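Side-chain contacts in putative NADH dehydrogenase/NAD(P)H nitroreductase (PDB 3KWK), which binds flavin mononucleotide and is probably an FMN-dependent oxidoreductase of the nitroreductase family: residues A75-Q80 and G118-A123; Q106-A111 and C148-G153; T122-Y125 and R130-V133. One frame throughout, in Å; residues are numbered along the deposited sequence.

Contact 1: A75-Q80 and G118-A123; sequences AKMLTQ and GAVWTA. With FMN (flavin mononucleotide), chain B.
Met77, Ala75, Val120 and Thr122 form a buried, mostly apolar contact beside the flavin of the nitroreductase fold. Segment 75-80, which includes a 3-10 turn at 76-79, lies in the loop between helix 62-71 and strand 83-90. It packs against strand 118-123, an outermost strand of the antiparallel sheet in this chain. Met77, a selenomethionine, and Thr122 carry the largest shares of the contact. The Met77 chain bends at chi2 and chi3, which brings its end round to the strand. SE meets Thr122 CG2 tip to tip at 3.9 Å, and CE meets Val120 CG1 at 4.1 Å. The same CE lies 3.6 Å from FMN O2, so the methyl group borders the pyrimidine end of the flavin. Ala75 adds its CB, 3.7 Å from Thr122 OG1. That hydroxyl is already hydrogen-bonded to Val149 O on the neighbouring strand 144-153.

The two branches of Val120 face different partners. CG1 goes to Met77. CG2 reaches the flavin, 3.6 Å from FMN N1. Thr122 is divided in a similar way. With chi1 at 80°, OG1 sits between the backbone N and the carbonyl carbon, and CG2 is left near both SE and FMN N3. One face of the Trp121 indole lies against the dimethylbenzene end of the flavin, with FMN C7M 3.3 Å above the ring plane and offset toward the rim. The indole also packs on Leu99 of the second subunit. Polar recognition of the flavin comes from the backbone here: Ala123 N donates to FMN O4 at 3.1 Å, with an N-H...O angle of 150°.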
# COMPACT_ATOMS: atom_id res chain seq x y z
N ALA A 75 14.82 12.72 -5.61
CA ALA A 75 14.68 12.94 -4.16
C ALA A 75 15.42 14.21 -3.75
O ALA A 75 16.01 14.30 -2.64
CB ALA A 75 15.18 11.74 -3.38
N LYS A 76 15.41 15.22 -4.62
CA LYS A 76 16.17 16.48 -4.35
C LYS A 76 15.60 17.25 -3.17
O LYS A 76 16.32 18.01 -2.48
CB LYS A 76 16.23 17.37 -5.59
CG LYS A 76 16.84 16.66 -6.82
CD LYS A 76 18.27 16.24 -6.57
CE LYS A 76 18.81 15.37 -7.72
NZ LYS A 76 20.16 14.88 -7.37
N MSE A 77 14.32 17.01 -2.88
CA MSE A 77 13.69 17.64 -1.73
C MSE A 77 14.20 17.18 -0.38
O MSE A 77 13.87 17.74 0.67
CB MSE A 77 12.16 17.50 -1.80
CG MSE A 77 11.52 16.16 -1.40
SE MSE A 77 12.00 14.67 -2.57
CE MSE A 77 10.82 15.07 -4.04
N LEU A 78 14.99 16.11 -0.36
CA LEU A 78 15.69 15.75 0.88
C LEU A 78 16.52 16.91 1.49
O LEU A 78 16.73 16.91 2.68
CB LEU A 78 16.62 14.57 0.64
CG LEU A 78 15.94 13.20 0.54
CD1 LEU A 78 16.92 12.15 -0.02
CD2 LEU A 78 15.44 12.76 1.93
N THR A 79 16.99 17.87 0.69
CA THR A 79 17.79 18.96 1.22
C THR A 79 16.91 19.91 2.04
O THR A 79 17.41 20.67 2.87
CB THR A 79 18.55 19.74 0.13
OG1 THR A 79 17.61 20.35 -0.77
CG2 THR A 79 19.54 18.83 -0.61
N GLN A 80 15.59 19.85 1.86
CA GLN A 80 14.73 20.72 2.67
C GLN A 80 13.90 19.98 3.70
O GLN A 80 13.10 20.56 4.43
CB GLN A 80 13.88 21.66 1.79
CG GLN A 80 13.00 21.03 0.82
CD GLN A 80 12.22 22.08 0.06
OE1 GLN A 80 11.20 22.51 0.54
NE2 GLN A 80 12.69 22.48 -1.12
N GLY A 118 3.23 16.40 5.42
CA GLY A 118 3.33 16.07 4.01
C GLY A 118 4.46 15.08 3.84
O GLY A 118 5.47 15.15 4.52
N ALA A 119 4.31 14.19 2.87
CA ALA A 119 5.35 13.23 2.57
C ALA A 119 5.28 12.87 1.09
O ALA A 119 4.27 13.16 0.44
CB ALA A 119 5.15 12.00 3.44
N VAL A 120 6.33 12.22 0.58
CA VAL A 120 6.32 11.72 -0.80
C VAL A 120 7.14 10.42 -0.87
O VAL A 120 8.24 10.34 -0.30
CB VAL A 120 6.89 12.79 -1.78
CG1 VAL A 120 8.33 13.27 -1.39
CG2 VAL A 120 6.84 12.30 -3.25
N TRP A 121 6.59 9.45 -1.58
CA TRP A 121 7.30 8.22 -1.92
C TRP A 121 8.29 8.53 -3.02
O TRP A 121 7.89 8.95 -4.10
CB TRP A 121 6.25 7.21 -2.39
CG TRP A 121 6.72 5.85 -2.88
CD1 TRP A 121 7.83 5.54 -3.60
CD2 TRP A 121 5.98 4.65 -2.73
NE1 TRP A 121 7.85 4.17 -3.86
CE2 TRP A 121 6.73 3.61 -3.32
CE3 TRP A 121 4.76 4.37 -2.11
CZ2 TRP A 121 6.26 2.31 -3.40
CZ3 TRP A 121 4.29 3.07 -2.17
CH2 TRP A 121 5.06 2.05 -2.78
N THR A 122 9.57 8.38 -2.76
CA THR A 122 10.59 8.45 -3.80
C THR A 122 11.22 7.07 -3.99
O THR A 122 11.67 6.46 -3.03
CB THR A 122 11.62 9.58 -3.57
OG1 THR A 122 12.61 9.19 -2.61
CG2 THR A 122 10.93 10.92 -3.08
N ALA A 123 11.22 6.60 -5.24
CA ALA A 123 11.66 5.22 -5.49
C ALA A 123 13.13 5.05 -5.23
O ALA A 123 13.94 5.86 -5.67
CB ALA A 123 11.38 4.83 -6.97
N1 FMN B . 7.78 11.15 -6.48
C2 FMN B . 9.00 11.75 -6.52
O2 FMN B . 9.07 12.98 -6.34
N3 FMN B . 10.14 11.01 -6.78
C4 FMN B . 10.11 9.65 -7.01
O4 FMN B . 11.18 9.01 -7.23
C4A FMN B . 8.85 9.04 -6.97
N5 FMN B . 8.73 7.68 -7.22
C5A FMN B . 7.54 7.04 -6.99
C6 FMN B . 7.49 5.64 -7.09
C7 FMN B . 6.30 5.00 -6.82
C7M FMN B . 6.18 3.46 -6.90
C8 FMN B . 5.16 5.70 -6.45
C8M FMN B . 3.90 4.93 -6.16
C9 FMN B . 5.21 7.08 -6.38
C9A FMN B . 6.40 7.76 -6.64
N10 FMN B . 6.48 9.16 -6.60
C10 FMN B . 7.69 9.77 -6.70
C1' FMN B . 5.27 9.95 -6.26
C2' FMN B . 4.35 10.07 -7.47
O2' FMN B . 4.90 10.96 -8.45
C3' FMN B . 2.92 10.49 -7.05
O3' FMN B . 2.33 9.48 -6.24
C4' FMN B . 1.99 10.73 -8.28
O4' FMN B . 2.46 11.88 -9.00
C5' FMN B . 0.52 10.91 -7.89
O5' FMN B . 0.48 12.06 -7.04
P FMN B . -0.11 11.97 -5.53
O1P FMN B . 0.82 11.05 -4.71
O2P FMN B . -0.02 13.45 -5.12
O3P FMN B . -1.53 11.43 -5.56

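Contact 2: Q106-A111 and C148-G153; sequences QNILLA and CVIPFG
Ile150 has its CG1 beside the backbone N (chi1 -53°) and an extended chi2 of 176°, which carries CD1 out to Ile108. The same chi1 places CG2 anti to the backbone N, where it meets Leu109. One isoleucine of strand 144-153 thus touches two successive residues of helix 97-114. This is helix-on-sheet packing in the core of the nitroreductase fold, and its centre lies about 3 Å from the centre of the chain.

Both touches are made by methyl groups, and in each pair the side chains cross obliquely. The backbones stay well apart, with 8.3 Å between Leu109 CA and Ile150 CA, so the side chains alone span the gap. All three residues are buried.

The neighbours extend the same core. Val87 of strand 83-90 packs on Ile108 and Ile150. Ala119 of strand 118-123 packs on Leu109 and Ile150. Helix 32-43 brings Met38 against Ile108. The Leu109 side chain also comes within about 4 Å of that of Arg19, nearest atoms, and Arg19 binds FMN.

Other residues of the helix face the second subunit. There Gln106 NE2 is hydrogen-bonded to Asn107 OD1 of the other chain, and the reverse pair forms as well. Leu110 packs on Leu110 of the second subunit. The helix therefore joins the sheet and the dimer interface. On the sheet side, the methyl contacts are close to equal in length: Ile108 CG2 meets Ile150 CD1 at 3.9 Å, and Leu109 CD2 meets Ile150 CG2 at 3.8 Å.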
# COMPACT_ATOMS: atom_id res chain seq x y z
N GLN A 106 2.44 2.96 2.09
CA GLN A 106 1.18 3.68 1.89
C GLN A 106 0.58 4.02 3.26
O GLN A 106 0.04 5.12 3.47
CB GLN A 106 0.15 2.85 1.09
CG GLN A 106 -1.23 3.49 0.93
CD GLN A 106 -1.23 4.81 0.22
OE1 GLN A 106 -0.18 5.27 -0.27
NE2 GLN A 106 -2.42 5.43 0.10
N ASN A 107 0.66 3.11 4.24
CA ASN A 107 0.25 3.46 5.61
C ASN A 107 1.01 4.66 6.17
O ASN A 107 0.44 5.50 6.85
CB ASN A 107 0.41 2.28 6.54
CG ASN A 107 -0.72 1.30 6.45
OD1 ASN A 107 -1.72 1.51 5.73
ND2 ASN A 107 -0.60 0.20 7.21
N ILE A 108 2.31 4.72 5.91
CA ILE A 108 3.12 5.85 6.38
C ILE A 108 2.64 7.13 5.74
O ILE A 108 2.51 8.19 6.41
CB ILE A 108 4.63 5.62 6.10
CG1 ILE A 108 5.13 4.46 7.02
CG2 ILE A 108 5.46 6.95 6.28
CD1 ILE A 108 6.51 3.92 6.74
N LEU A 109 2.40 7.09 4.43
CA LEU A 109 1.91 8.31 3.74
C LEU A 109 0.55 8.76 4.26
O LEU A 109 0.33 9.96 4.50
CB LEU A 109 1.80 8.04 2.24
CG LEU A 109 3.09 7.70 1.47
CD1 LEU A 109 2.76 7.40 -0.06
CD2 LEU A 109 4.15 8.81 1.61
N LEU A 110 -0.33 7.81 4.55
CA LEU A 110 -1.65 8.10 5.07
C LEU A 110 -1.55 8.67 6.48
O LEU A 110 -2.19 9.68 6.84
CB LEU A 110 -2.56 6.88 5.00
CG LEU A 110 -2.99 6.45 3.63
CD1 LEU A 110 -3.75 5.10 3.73
CD2 LEU A 110 -3.87 7.48 3.02
N ALA A 111 -0.68 8.08 7.30
CA ALA A 111 -0.43 8.55 8.65
C ALA A 111 0.06 10.00 8.65
O ALA A 111 -0.44 10.85 9.40
CB ALA A 111 0.60 7.59 9.37
N CYS A 148 11.86 2.47 -0.81
CA CYS A 148 11.63 3.87 -1.09
C CYS A 148 12.17 4.70 0.06
O CYS A 148 12.31 4.22 1.22
CB CYS A 148 10.13 4.13 -1.37
SG CYS A 148 9.06 3.74 0.04
N VAL A 149 12.44 5.96 -0.28
CA VAL A 149 12.86 6.98 0.64
C VAL A 149 11.70 7.95 0.75
O VAL A 149 11.24 8.51 -0.26
CB VAL A 149 14.13 7.71 0.15
CG1 VAL A 149 14.49 8.80 1.14
CG2 VAL A 149 15.34 6.72 0.00
N ILE A 150 11.19 8.15 1.95
CA ILE A 150 10.06 9.05 2.18
C ILE A 150 10.49 10.28 2.99
O ILE A 150 10.49 10.24 4.24
CB ILE A 150 8.91 8.31 2.92
CG1 ILE A 150 8.50 7.02 2.20
CG2 ILE A 150 7.65 9.22 3.11
CD1 ILE A 150 7.43 6.22 2.94
N PRO A 151 10.89 11.35 2.30
CA PRO A 151 11.02 12.63 3.02
C PRO A 151 9.66 13.08 3.56
O PRO A 151 8.61 12.76 2.98
CB PRO A 151 11.51 13.60 1.95
CG PRO A 151 11.78 12.75 0.73
CD PRO A 151 10.94 11.54 0.85
N PHE A 152 9.67 13.79 4.67
CA PHE A 152 8.45 14.35 5.18
C PHE A 152 8.72 15.59 6.00
O PHE A 152 9.88 15.87 6.37
CB PHE A 152 7.69 13.30 6.00
CG PHE A 152 8.43 12.84 7.25
CD1 PHE A 152 9.38 11.83 7.19
CD2 PHE A 152 8.13 13.40 8.49
CE1 PHE A 152 10.02 11.43 8.33
CE2 PHE A 152 8.77 12.99 9.63
CZ PHE A 152 9.73 12.00 9.55
N GLY A 153 7.65 16.34 6.23
CA GLY A 153 7.71 17.58 6.98
C GLY A 153 6.35 18.26 6.99
O GLY A 153 5.37 17.75 6.39

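Contact 3: T122-Y125 and R130-V133; sequences TAAY and RMEV. With FMN (flavin mononucleotide), chain B.
The flavin pocket is bordered here by Ala123 and Arg130, where the end of strand 118-123 meets helix 128-138. Arg130 NH1 donates to Ala123 O at 3.1 Å. The bond is nearly straight at hydrogen (166°). NH1 lies above the carbonyl plane, 38° out of it, while the oxygen sits at the guanidinium edge and close to the plane of that group. The Arg130 chain is extended from CG to NE, which lets a residue of the helix reach back to the strand end. On the way CD passes 3.2 Å from Ala123 O, and CB lies 3.8 Å from Ala124 O. NH1 also ends 3.7 Å from FMN O4, and the positive charge of the guanidinium may help polarise that carbonyl. Arg130 also makes a cation-pi contact with Tyr127.

In this nitroreductase fold the short link between strand and helix places Ala124 CA and Arg130 CA only 5.0 Å apart. Replacing Arg130 by alanine removes the guanidinium, and Ala123 O would probably be left without this donor and FMN O4 without a positive charge close by.

Farther from the flavin, Met131, a selenomethionine, lies alongside Tyr125. Met131 CG packs 3.4 Å from Tyr125 N. A bend at chi3 (76°) sets CE at the edge of the tyrosine ring, 4.0 Å from CD2. SE stands 5.3 Å from the ring centroid in an oblique Met-aromatic contact. The same ring meets Trp97 edge-to-face, and Tyr125 OH is hydrogen-bonded to Tyr98 OH of the second subunit.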
# COMPACT_ATOMS: atom_id res chain seq x y z
N THR A 122 9.57 8.38 -2.76
CA THR A 122 10.59 8.45 -3.80
C THR A 122 11.22 7.07 -3.99
O THR A 122 11.67 6.46 -3.03
CB THR A 122 11.62 9.58 -3.57
OG1 THR A 122 12.61 9.19 -2.61
CG2 THR A 122 10.93 10.92 -3.08
N ALA A 123 11.22 6.60 -5.24
CA ALA A 123 11.66 5.22 -5.49
C ALA A 123 13.13 5.05 -5.23
O ALA A 123 13.94 5.86 -5.67
CB ALA A 123 11.38 4.83 -6.97
N ALA A 124 13.48 3.95 -4.55
CA ALA A 124 14.83 3.41 -4.57
C ALA A 124 14.72 2.19 -5.51
O ALA A 124 14.92 2.33 -6.73
CB ALA A 124 15.35 3.07 -3.11
N TYR A 125 14.30 1.04 -5.00
CA TYR A 125 13.75 -0.03 -5.86
C TYR A 125 12.74 0.58 -6.85
O TYR A 125 11.91 1.41 -6.45
CB TYR A 125 13.10 -1.10 -4.99
CG TYR A 125 12.50 -2.25 -5.78
CD1 TYR A 125 11.23 -2.15 -6.30
CD2 TYR A 125 13.25 -3.39 -6.09
CE1 TYR A 125 10.71 -3.13 -7.12
CE2 TYR A 125 12.74 -4.39 -6.85
CZ TYR A 125 11.47 -4.28 -7.38
OH TYR A 125 10.92 -5.26 -8.18
N ARG A 130 20.09 3.48 -7.27
CA ARG A 130 19.47 4.20 -6.14
C ARG A 130 19.54 3.35 -4.90
O ARG A 130 19.79 3.83 -3.81
CB ARG A 130 18.01 4.52 -6.46
CG ARG A 130 17.83 5.44 -7.65
CD ARG A 130 16.40 5.93 -7.75
NE ARG A 130 16.07 6.38 -9.10
CZ ARG A 130 14.85 6.81 -9.46
NH1 ARG A 130 13.87 6.86 -8.56
NH2 ARG A 130 14.60 7.16 -10.72
N MSE A 131 19.30 2.07 -5.05
CA MSE A 131 19.32 1.16 -3.90
C MSE A 131 20.72 1.15 -3.32
O MSE A 131 20.90 1.13 -2.10
CB MSE A 131 18.91 -0.22 -4.32
CG MSE A 131 17.49 -0.24 -4.92
SE MSE A 131 17.00 -1.95 -5.70
CE MSE A 131 16.67 -2.83 -4.08
N GLU A 132 21.73 1.18 -4.19
CA GLU A 132 23.13 1.22 -3.72
C GLU A 132 23.47 2.52 -2.99
O GLU A 132 24.18 2.48 -2.00
CB GLU A 132 24.08 0.99 -4.89
CG GLU A 132 25.58 1.09 -4.54
CD GLU A 132 26.06 0.15 -3.41
OE1 GLU A 132 25.51 -0.99 -3.23
OE2 GLU A 132 27.03 0.55 -2.72
N VAL A 133 22.97 3.66 -3.45
CA VAL A 133 23.13 4.94 -2.73
C VAL A 133 22.64 4.79 -1.31
O VAL A 133 23.34 5.14 -0.36
CB VAL A 133 22.40 6.10 -3.44
CG1 VAL A 133 22.35 7.37 -2.58
CG2 VAL A 133 23.08 6.37 -4.78
N1 FMN B . 7.78 11.15 -6.48
C2 FMN B . 9.00 11.75 -6.52
O2 FMN B . 9.07 12.98 -6.34
N3 FMN B . 10.14 11.01 -6.78
C4 FMN B . 10.11 9.65 -7.01
O4 FMN B . 11.18 9.01 -7.23
C4A FMN B . 8.85 9.04 -6.97
N5 FMN B . 8.73 7.68 -7.22
C5A FMN B . 7.54 7.04 -6.99
C6 FMN B . 7.49 5.64 -7.09
C7 FMN B . 6.30 5.00 -6.82
C7M FMN B . 6.18 3.46 -6.90
C8 FMN B . 5.16 5.70 -6.45
C8M FMN B . 3.90 4.93 -6.16
C9 FMN B . 5.21 7.08 -6.38
C9A FMN B . 6.40 7.76 -6.64
N10 FMN B . 6.48 9.16 -6.60
C10 FMN B . 7.69 9.77 -6.70
C1' FMN B . 5.27 9.95 -6.26
C2' FMN B . 4.35 10.07 -7.47
O2' FMN B . 4.90 10.96 -8.45
C3' FMN B . 2.92 10.49 -7.05
O3' FMN B . 2.33 9.48 -6.24
C4' FMN B . 1.99 10.73 -8.28
O4' FMN B . 2.46 11.88 -9.00
C5' FMN B . 0.52 10.91 -7.89
O5' FMN B . 0.48 12.06 -7.04
P FMN B . -0.11 11.97 -5.53
O1P FMN B . 0.82 11.05 -4.71
O2P FMN B . -0.02 13.45 -5.12
O3P FMN B . -1.53 11.43 -5.56

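In the fold
Contacts 1 and 3 share Thr122 and Ala123 on strand 118-123, and both touch the same FMN. Their centres are about 12 Å apart. Contact 2 lies deeper in the core, its centre about 9 Å from that of contact 1 and 15 Å from that of contact 3. Its strand 144-153 neighbours 118-123 in the antiparallel sheet. Gly118 N to Gly153 O is a probable hydrogen bond between the two strands. The order along the chain is 75-80, 106-111, 118-125, 130-133, 148-153. Contacts 1 and 2 therefore cross, and contact 3 is nested within contact 2. The strand shared by contacts 1 and 3 borders the flavin, while its neighbour ties the sheet to helix 97-114 and, through it, to the second subunit.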